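Local coordinates for DyP-type peroxidase (PDB 6FSK), which is a heme b peroxidase of the dye-decolorizing family that probably uses hydrogen peroxide to oxidise dyes and Mn(II), at residues A[21-26]-A[133-138]; A[126-131]-A[168-173]; A[43-48]-A[74-79]. The protein carries 1 engineered substitution. All blocks are in the same frame, centred on the assembly; numbering follows the deposited sequence.

Interaction 1. Residues A[21-26]-A[133-138]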
loop_
_atom_site.group_PDB
_atom_site.type_symbol
_atom_site.label_atom_id
_atom_site.label_comp_id
_atom_site.label_asym_id
_atom_site.label_seq_id
_atom_site.Cartn_x
_atom_site.Cartn_y
_atom_site.Cartn_z
ATOM N N GLU A 21 8.968 -6.657 -10.822
ATOM C CA GLU A 21 7.958 -5.781 -11.426
ATOM C C GLU A 21 8.590 -4.484 -11.852
ATOM O O GLU A 21 9.296 -3.863 -11.062
ATOM C CB GLU A 21 6.774 -5.555 -10.439
ATOM C CG GLU A 21 5.578 -4.846 -11.019
ATOM C CD GLU A 21 4.399 -4.849 -10.055
ATOM O OE1 GLU A 21 4.657 -4.845 -8.854
ATOM O OE2 GLU A 21 3.223 -4.812 -10.566
ATOM N N THR A 22 8.264 -4.012 -13.060
ATOM C CA THR A 22 8.651 -2.705 -13.510
ATOM C C THR A 22 7.448 -1.802 -13.707
ATOM O O THR A 22 6.480 -2.168 -14.376
ATOM C CB THR A 22 9.483 -2.798 -14.774
ATOM O OG1 THR A 22 10.709 -3.475 -14.450
ATOM C CG2 THR A 22 9.787 -1.435 -15.329
ATOM N N TYR A 23 7.565 -0.579 -13.161
ATOM C CA TYR A 23 6.594 0.475 -13.331
ATOM C C TYR A 23 7.173 1.516 -14.301
ATOM O O TYR A 23 8.210 2.134 -13.978
ATOM C CB TYR A 23 6.148 1.119 -12.041
ATOM C CG TYR A 23 5.402 0.241 -11.091
ATOM C CD1 TYR A 23 6.065 -0.563 -10.194
ATOM C CD2 TYR A 23 3.980 0.256 -11.090
ATOM C CE1 TYR A 23 5.375 -1.382 -9.291
ATOM C CE2 TYR A 23 3.272 -0.568 -10.239
ATOM C CZ TYR A 23 3.969 -1.373 -9.329
ATOM O OH TYR A 23 3.187 -2.172 -8.451
ATOM N N PHE A 24 6.546 1.637 -15.468
ATOM C CA PHE A 24 6.978 2.532 -16.520
ATOM C C PHE A 24 6.039 3.756 -16.565
ATOM O O PHE A 24 4.849 3.686 -16.973
ATOM C CB PHE A 24 6.993 1.789 -17.852
ATOM C CG PHE A 24 7.386 2.601 -19.043
ATOM C CD1 PHE A 24 8.765 2.745 -19.296
ATOM C CD2 PHE A 24 6.438 3.242 -19.865
ATOM C CE1 PHE A 24 9.179 3.497 -20.427
ATOM C CE2 PHE A 24 6.862 4.014 -21.000
ATOM C CZ PHE A 24 8.210 4.121 -21.234
ATOM N N PHE A 25 6.551 4.907 -16.125
ATOM C CA PHE A 25 5.770 6.136 -16.019
ATOM C C PHE A 25 5.960 6.998 -17.277
ATOM O O PHE A 25 7.084 7.208 -17.711
ATOM C CB PHE A 25 6.164 6.935 -14.783
ATOM C CG PHE A 25 5.990 6.172 -13.500
ATOM C CD1 PHE A 25 4.753 6.149 -12.914
ATOM C CD2 PHE A 25 7.023 5.530 -12.869
ATOM C CE1 PHE A 25 4.546 5.464 -11.692
ATOM C CE2 PHE A 25 6.806 4.818 -11.671
ATOM C CZ PHE A 25 5.571 4.776 -11.118
ATOM N N PHE A 26 4.854 7.411 -17.890
ATOM C CA PHE A 26 4.911 8.035 -19.199
ATOM C C PHE A 26 4.080 9.276 -19.270
ATOM O O PHE A 26 3.139 9.558 -18.449
ATOM C CB PHE A 26 4.499 7.025 -20.268
ATOM C CG PHE A 26 3.034 6.636 -20.212
ATOM C CD1 PHE A 26 2.079 7.325 -20.899
ATOM C CD2 PHE A 26 2.642 5.517 -19.530
ATOM C CE1 PHE A 26 0.764 6.929 -20.855
ATOM C CE2 PHE A 26 1.350 5.123 -19.460
ATOM C CZ PHE A 26 0.400 5.827 -20.126
ATOM N N HIS A 133 1.424 11.197 -16.872
ATOM C CA HIS A 133 0.056 10.945 -17.410
ATOM C C HIS A 133 -0.467 9.522 -17.155
ATOM O O HIS A 133 -1.668 9.349 -17.093
ATOM C CB HIS A 133 0.060 11.226 -18.908
ATOM C CG HIS A 133 0.244 12.659 -19.226
ATOM N ND1 HIS A 133 0.625 13.083 -20.489
ATOM C CD2 HIS A 133 0.201 13.762 -18.460
ATOM C CE1 HIS A 133 0.726 14.396 -20.478
ATOM N NE2 HIS A 133 0.471 14.842 -19.270
ATOM N N GLY A 134 0.422 8.550 -16.994
ATOM C CA GLY A 134 0.055 7.192 -16.731
ATOM C C GLY A 134 1.211 6.339 -16.355
ATOM O O GLY A 134 2.370 6.794 -16.380
ATOM N N VAL A 135 0.910 5.105 -16.017
ATOM C CA VAL A 135 1.866 4.068 -15.752
ATOM C C VAL A 135 1.461 2.792 -16.449
ATOM O O VAL A 135 0.290 2.416 -16.380
ATOM C CB VAL A 135 2.082 3.876 -14.220
ATOM C CG1 VAL A 135 0.821 3.482 -13.425
ATOM C CG2 VAL A 135 3.202 2.905 -13.898
ATOM N N ILE A 136 2.384 2.171 -17.096
ATOM C CA ILE A 136 2.292 0.822 -17.614
ATOM C C ILE A 136 3.164 -0.021 -16.677
ATOM O O ILE A 136 4.321 0.333 -16.464
ATOM C CB ILE A 136 2.762 0.690 -19.085
ATOM C CG1 ILE A 136 1.743 1.369 -19.983
ATOM C CG2 ILE A 136 2.941 -0.769 -19.460
ATOM C CD1 ILE A 136 2.354 1.767 -21.287
ATOM N N PHE A 137 2.625 -1.103 -16.123
ATOM C CA PHE A 137 3.420 -1.930 -15.256
ATOM C C PHE A 137 3.358 -3.404 -15.597
ATOM O O PHE A 137 2.333 -3.878 -16.069
ATOM C CB PHE A 137 3.215 -1.668 -13.790
ATOM C CG PHE A 137 1.774 -1.792 -13.344
ATOM C CD1 PHE A 137 0.921 -0.718 -13.562
ATOM C CD2 PHE A 137 1.345 -2.896 -12.542
ATOM C CE1 PHE A 137 -0.405 -0.761 -13.060
ATOM C CE2 PHE A 137 0.033 -2.914 -12.048
ATOM C CZ PHE A 137 -0.799 -1.870 -12.301
ATOM N N VAL A 138 4.499 -4.037 -15.452
ATOM C CA VAL A 138 4.715 -5.391 -15.955
ATOM C C VAL A 138 5.343 -6.200 -14.815
ATOM O O VAL A 138 6.355 -5.854 -14.258
ATOM C CB VAL A 138 5.610 -5.362 -17.219
ATOM C CG1 VAL A 138 5.817 -6.755 -17.715
ATOM C CG2 VAL A 138 5.003 -4.533 -18.316
#

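Interaction 2. Residues A[126-131]-A[168-173]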
loop_
_atom_site.group_PDB
_atom_site.type_symbol
_atom_site.label_atom_id
_atom_site.label_comp_id
_atom_site.label_asym_id
_atom_site.label_seq_id
_atom_site.Cartn_x
_atom_site.Cartn_y
_atom_site.Cartn_z
ATOM N N ALA A 126 13.699 13.893 -9.041
ATOM C CA ALA A 126 13.266 14.814 -10.092
ATOM C C ALA A 126 12.194 14.365 -11.042
ATOM O O ALA A 126 11.258 15.128 -11.349
ATOM C CB ALA A 126 14.501 15.318 -10.838
ATOM N N PRO A 127 12.239 13.136 -11.489
ATOM C CA PRO A 127 11.247 12.717 -12.457
ATOM C C PRO A 127 9.825 12.733 -11.887
ATOM O O PRO A 127 8.854 12.999 -12.586
ATOM C CB PRO A 127 11.659 11.326 -12.838
ATOM C CG PRO A 127 13.090 11.248 -12.475
ATOM C CD PRO A 127 13.364 12.173 -11.363
ATOM N N PHE A 128 9.697 12.548 -10.559
ATOM C CA PHE A 128 8.350 12.551 -9.968
ATOM C C PHE A 128 7.792 13.908 -9.695
ATOM O O PHE A 128 6.642 14.052 -9.300
ATOM C CB PHE A 128 8.336 11.631 -8.694
ATOM C CG PHE A 128 8.462 10.152 -9.029
ATOM C CD1 PHE A 128 7.335 9.471 -9.534
ATOM C CD2 PHE A 128 9.634 9.454 -8.904
ATOM C CE1 PHE A 128 7.449 8.144 -9.896
ATOM C CE2 PHE A 128 9.735 8.098 -9.250
ATOM C CZ PHE A 128 8.625 7.458 -9.717
ATOM N N LEU A 129 8.622 14.939 -9.967
ATOM C CA LEU A 129 8.192 16.297 -9.939
ATOM C C LEU A 129 7.659 16.699 -11.279
ATOM O O LEU A 129 7.038 17.741 -11.385
ATOM C CB LEU A 129 9.309 17.215 -9.407
ATOM C CG LEU A 129 9.725 16.979 -7.990
ATOM C CD1 LEU A 129 10.815 17.993 -7.663
ATOM C CD2 LEU A 129 8.543 17.150 -7.075
ATOM N N LYS A 130 7.835 15.903 -12.307
ATOM C CA LYS A 130 7.235 16.180 -13.620
ATOM C C LYS A 130 5.835 15.709 -13.696
ATOM O O LYS A 130 5.420 14.813 -12.948
ATOM C CB LYS A 130 8.028 15.553 -14.747
ATOM C CG LYS A 130 9.468 15.958 -14.782
ATOM C CD LYS A 130 10.187 15.518 -16.058
ATOM C CE LYS A 130 11.517 16.293 -16.226
ATOM N NZ LYS A 130 12.352 16.353 -14.939
ATOM N N ASP A 131 5.052 16.247 -14.617
ATOM C CA ASP A 131 3.717 15.723 -14.857
ATOM C C ASP A 131 3.861 14.319 -15.456
ATOM O O ASP A 131 4.583 14.045 -16.431
ATOM C CB ASP A 131 2.979 16.570 -15.928
ATOM C CG ASP A 131 2.495 17.951 -15.435
ATOM O OD1 ASP A 131 2.749 18.387 -14.339
ATOM O OD2 ASP A 131 1.810 18.608 -16.289
ATOM N N GLU A 168 8.934 8.250 -21.952
ATOM C CA GLU A 168 9.282 7.793 -20.601
ATOM C C GLU A 168 9.575 9.009 -19.730
ATOM O O GLU A 168 10.418 9.864 -20.081
ATOM C CB GLU A 168 10.483 6.840 -20.622
ATOM C CG GLU A 168 10.857 6.480 -19.171
ATOM C CD GLU A 168 12.023 5.453 -19.075
ATOM O OE1 GLU A 168 12.564 4.936 -20.082
ATOM O OE2 GLU A 168 12.378 5.144 -17.929
ATOM N N VAL A 169 8.908 9.094 -18.562
ATOM C CA VAL A 169 9.258 10.027 -17.510
ATOM C C VAL A 169 10.391 9.370 -16.696
ATOM O O VAL A 169 11.417 9.997 -16.405
ATOM C CB VAL A 169 8.043 10.449 -16.647
ATOM C CG1 VAL A 169 8.551 11.294 -15.477
ATOM C CG2 VAL A 169 7.047 11.245 -17.529
ATOM N N THR A 170 10.119 8.169 -16.215
ATOM C CA THR A 170 11.059 7.368 -15.509
ATOM C C THR A 170 10.518 5.980 -15.366
ATOM O O THR A 170 9.330 5.672 -15.807
ATOM C CB THR A 170 11.442 7.918 -14.101
ATOM O OG1 THR A 170 12.622 7.225 -13.648
ATOM C CG2 THR A 170 10.264 7.698 -13.121
ATOM N N HIS A 171 11.322 5.052 -14.854
ATOM C CA HIS A 171 10.775 3.719 -14.526
ATOM C C HIS A 171 11.416 3.292 -13.204
ATOM O O HIS A 171 12.533 3.732 -12.863
ATOM C CB HIS A 171 10.939 2.641 -15.629
ATOM C CG HIS A 171 12.340 2.198 -15.887
ATOM N ND1 HIS A 171 13.178 2.815 -16.792
ATOM C CD2 HIS A 171 13.007 1.132 -15.431
ATOM C CE1 HIS A 171 14.328 2.166 -16.822
ATOM N NE2 HIS A 171 14.220 1.105 -16.068
ATOM N N VAL A 172 10.704 2.483 -12.447
ATOM C CA VAL A 172 11.218 1.878 -11.237
ATOM C C VAL A 172 11.044 0.364 -11.251
ATOM O O VAL A 172 10.125 -0.151 -11.894
ATOM C CB VAL A 172 10.576 2.494 -9.977
ATOM C CG1 VAL A 172 10.774 3.979 -9.859
ATOM C CG2 VAL A 172 9.112 2.162 -9.910
ATOM N N ARG A 173 11.931 -0.347 -10.580
ATOM C CA ARG A 173 11.862 -1.789 -10.538
ATOM C C ARG A 173 11.768 -2.269 -9.100
ATOM O O ARG A 173 12.533 -1.811 -8.239
ATOM C CB ARG A 173 13.033 -2.448 -11.228
ATOM C CG ARG A 173 12.823 -3.947 -11.499
ATOM C CD ARG A 173 14.096 -4.538 -12.108
ATOM N NE ARG A 173 15.091 -4.726 -11.080
ATOM C CZ ARG A 173 16.396 -4.924 -11.272
ATOM N NH1 ARG A 173 16.928 -5.040 -12.524
ATOM N NH2 ARG A 173 17.156 -5.151 -10.247
#

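Interaction 3. Residues A[43-48]-A[74-79]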
loop_
_atom_site.group_PDB
_atom_site.type_symbol
_atom_site.label_atom_id
_atom_site.label_comp_id
_atom_site.label_asym_id
_atom_site.label_seq_id
_atom_site.Cartn_x
_atom_site.Cartn_y
_atom_site.Cartn_z
ATOM N N PRO A 43 -5.403 -5.824 -25.869
ATOM C CA PRO A 43 -5.430 -7.277 -25.770
ATOM C C PRO A 43 -4.323 -7.932 -24.973
ATOM O O PRO A 43 -4.444 -9.096 -24.647
ATOM C CB PRO A 43 -5.373 -7.749 -27.250
ATOM C CG PRO A 43 -5.801 -6.614 -27.984
ATOM C CD PRO A 43 -5.393 -5.377 -27.268
ATOM N N HIS A 44 -3.235 -7.184 -24.659
ATOM C CA HIS A 44 -2.191 -7.630 -23.768
ATOM C C HIS A 44 -2.506 -7.495 -22.257
ATOM O O HIS A 44 -1.781 -8.109 -21.451
ATOM C CB HIS A 44 -0.957 -6.777 -23.991
ATOM C CG HIS A 44 -0.206 -7.119 -25.230
ATOM N ND1 HIS A 44 -0.459 -6.551 -26.459
ATOM C CD2 HIS A 44 0.796 -7.999 -25.416
ATOM C CE1 HIS A 44 0.344 -7.088 -27.369
ATOM N NE2 HIS A 44 1.137 -7.950 -26.758
ATOM N N ILE A 45 -3.540 -6.765 -21.898
ATOM C CA ILE A 45 -3.783 -6.433 -20.453
ATOM C C ILE A 45 -4.308 -7.633 -19.695
ATOM O O ILE A 45 -5.215 -8.321 -20.210
ATOM C CB ILE A 45 -4.705 -5.237 -20.330
ATOM C CG1 ILE A 45 -4.028 -4.025 -20.914
ATOM C CG2 ILE A 45 -5.114 -4.941 -18.867
ATOM C CD1 ILE A 45 -4.889 -2.824 -21.056
ATOM N N LYS A 46 -3.707 -7.949 -18.546
ATOM C CA LYS A 46 -4.173 -9.079 -17.750
ATOM C C LYS A 46 -5.453 -8.732 -16.990
ATOM O O LYS A 46 -5.539 -7.698 -16.283
ATOM C CB LYS A 46 -3.103 -9.430 -16.741
ATOM C CG LYS A 46 -3.352 -10.648 -15.864
ATOM C CD LYS A 46 -3.492 -11.965 -16.633
ATOM C CE LYS A 46 -2.300 -12.332 -17.478
ATOM N NZ LYS A 46 -2.446 -13.646 -18.283
ATOM N N THR A 47 -6.470 -9.544 -17.171
ATOM C CA THR A 47 -7.714 -9.396 -16.391
ATOM C C THR A 47 -7.751 -10.275 -15.147
ATOM O O THR A 47 -6.987 -11.204 -14.967
ATOM C CB THR A 47 -8.961 -9.701 -17.274
ATOM O OG1 THR A 47 -9.011 -11.118 -17.430
ATOM C CG2 THR A 47 -8.871 -8.970 -18.532
ATOM N N SER A 48 -8.742 -9.985 -14.282
ATOM C CA SER A 48 -8.954 -10.790 -13.081
ATOM C C SER A 48 -9.311 -12.243 -13.429
ATOM O O SER A 48 -8.841 -13.155 -12.789
ATOM C CB SER A 48 -10.051 -10.218 -12.221
ATOM O OG SER A 48 -9.612 -8.985 -11.663
ATOM N N ALA A 74 2.870 -10.252 -17.019
ATOM C CA ALA A 74 1.541 -9.687 -17.080
ATOM C C ALA A 74 1.593 -8.188 -16.999
ATOM O O ALA A 74 2.474 -7.630 -16.320
ATOM C CB ALA A 74 0.715 -10.195 -15.948
ATOM N N VAL A 75 0.618 -7.544 -17.631
ATOM C CA VAL A 75 0.678 -6.085 -17.749
ATOM C C VAL A 75 -0.632 -5.451 -17.389
ATOM O O VAL A 75 -1.736 -5.982 -17.728
ATOM C CB VAL A 75 1.065 -5.658 -19.193
ATOM C CG1 VAL A 75 0.065 -6.118 -20.183
ATOM C CG2 VAL A 75 1.219 -4.159 -19.333
ATOM N N ASN A 76 -0.569 -4.328 -16.699
ATOM C CA ASN A 76 -1.746 -3.499 -16.383
ATOM C C ASN A 76 -1.370 -2.036 -16.709
ATOM O O ASN A 76 -0.189 -1.687 -17.002
ATOM C CB ASN A 76 -2.156 -3.568 -14.890
ATOM C CG ASN A 76 -3.179 -4.663 -14.558
ATOM O OD1 ASN A 76 -3.794 -4.578 -13.490
ATOM N ND2 ASN A 76 -3.379 -5.662 -15.439
ATOM N N VAL A 77 -2.354 -1.139 -16.687
ATOM C CA VAL A 77 -2.195 0.246 -17.085
ATOM C C VAL A 77 -3.064 1.160 -16.233
ATOM O O VAL A 77 -4.206 0.765 -15.890
ATOM C CB VAL A 77 -2.482 0.515 -18.604
ATOM C CG1 VAL A 77 -3.992 0.335 -18.915
ATOM C CG2 VAL A 77 -2.035 1.923 -19.000
ATOM N N SER A 78 -2.620 2.376 -15.883
ATOM C CA SER A 78 -3.388 3.243 -15.031
ATOM C C SER A 78 -3.078 4.681 -15.404
ATOM O O SER A 78 -1.974 4.943 -15.890
ATOM C CB SER A 78 -3.086 2.884 -13.569
ATOM O OG SER A 78 -4.065 3.286 -12.639
ATOM N N PHE A 79 -4.047 5.555 -15.248
ATOM C CA PHE A 79 -3.933 6.917 -15.733
ATOM C C PHE A 79 -4.157 7.930 -14.660
ATOM O O PHE A 79 -5.114 7.831 -13.834
ATOM C CB PHE A 79 -4.985 7.185 -16.854
ATOM C CG PHE A 79 -4.729 6.436 -18.090
ATOM C CD1 PHE A 79 -3.897 6.966 -19.065
ATOM C CD2 PHE A 79 -5.242 5.186 -18.262
ATOM C CE1 PHE A 79 -3.599 6.246 -20.200
ATOM C CE2 PHE A 79 -4.981 4.441 -19.420
ATOM C CZ PHE A 79 -4.114 4.982 -20.374
HETATM O O HOH W 1 -0.866 -9.378 -19.265
#

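Interaction 1. Residues A[21-26]-A[133-138]
F24 and I136 exchange a reciprocal pair of backbone hydrogen bonds, F24 N to I136 O at 2.8 Å and I136 N back to F24 O. T22 and V138 repeat the exchange. Beyond them F26 N reaches G134 O at 3.0 Å, while F26 O accepts from two successive amides, H133 N and the longer G134 N, which makes a classic beta bulge opposite F26. On the face carrying Y23 and F137, the two rings lie side by side, slid apart with their planes at 27°, and Y23 CE2 sits over one face of F137 toward its rim. E21 OE2 stands at the edge of that ring, 3.3 Å from F137 CD2, while E21 OE1 is held in a salt bridge by K18. Farther along, V135 CG2 lies over the F25 ring, 3.6 Å from F25 CE1. On the other face, F26 has CG between its backbone N and carbonyl carbon (chi1 68°), and its ring lies on the backbone of G134, with G134 CA 4.0 Å from the ring centroid and F26 CE2 3.8 Å from I136 CG1. An alanine in place of F26 would remove the ring and would probably leave the G134 backbone uncovered on that face and a gap beside I136 CG1. The ladder is the central antiparallel pair of the ferredoxin-like four-stranded half of a longer sheet, as expected of the dimeric alpha+beta barrel domain.

Interaction 2. Residues A[126-131]-A[168-173]
A bulged edge strand and the loop leaning on it make this contact: V169 and T170 both face F25 of strand 20-28 in a classic beta bulge, and on their other flank they receive P127 and F128. No hydrogen bond crosses between 126-131 and 168-173, so the fit is one of shape. P127 CB rests 3.6 Å from T170 CB, the two side chains crossing obliquely. V169 has CG1 anti to its backbone N (chi1 173°), which carries that methyl to 3.4 Å from P127 O, an oxygen that also accepts K130 N within the loop's own turn. K130 CB adds a looser contact to the same methyl, 4.4 Å from V169 CG1. The second methyl, V169 CG2, approaches D131 O at 3.9 Å. F128 reaches farthest along the strand: its tip CZ meets T170 CG2 at 3.8 Å, from a side chain standing at about a right angle to the threonine, and V172 CG1 lies at the ring's edge, 4.1 Å from the same CZ. The F128 ring also meets F25 edge-to-face, which extends the aromatic packing over the sheet. D131 has its CB pointing away from the strand, and R103 holds this end of the loop by a salt bridge to its carboxylate. The arrangement is that of a connection between two strands of a ferredoxin-like sheet folding back over its outermost strand.

Interaction 3. Residues A[43-48]-A[74-79]
V75 O is gripped by two donors, and through it the loop 43-48 is fastened to the start of strand 74-80. K46 N donates to V75 O at 2.9 Å, almost straight (165° at the hydrogen) and nearly along the C=O axis. N76 ND2 reaches V75 O from above the carbonyl plane, at 2.8 Å, so the asparagine folds back on the residue before it. N76 ND2 also gives to K46 O, 3.1 Å away, where it meets a lone pair in the carbonyl plane but at a more bent 140°. N76 CG lies beside its backbone N (chi1 -91°), well off a staggered value, a twist consistent with the demands of these bonds. Its OD1 accepts from D11 N, which fixes which way round the amide lies. One water closes the other end of the contact: it donates to H44 O at 2.7 Å and accepts from V75 N at 2.9 Å, satisfying two backbone groups that do not meet directly. Beside it V75 CG1 is pressed against the same carbonyl, 3.0 Å from H44 O, a tight approach. Farther out, the backbones of N76 and S78 pair with F137 and V135 of strand 134-140, and that of K46 with G10. K46 lays its bent chain over A74, CB and CE both near the alanine methyl, and ends in a salt bridge to D54. T47, the N-cap residue of helix 48-63, uses OG1 to accept from G50 N. Beyond the K46–A74 contact, I45 CD1 touches V77 CG1 at 3.9 Å, on the side that helix 475-481 also covers. The whole is a helix-to-helix connection docked on the second strand, within the helical crossover that joins the first two strands of a ferredoxin-like fold.

How the interactions relate
The three contacts share one end of an eight-stranded antiparallel sheet, with interaction 1 between the strands of the other two. Probable hydrogen bonds tie it to interaction 2 (F25 O to V169 N, 2.8 Å) and to interaction 3 (V135 N to S78 O, 2.9 Å). Its centre is about 10 and 11 Å from theirs; the centres of those two are about 20 Å apart and their nearest atoms about 10 Å. Within the N-terminal four strands the order is 4-1-3-2, as in a ferredoxin-like fold. The side chains of Y23 and V172 lie about 13 and 14 Å from the heme, that of Y23 about 8 Å from F382's; interaction 3 lies away from the heme-binding residues.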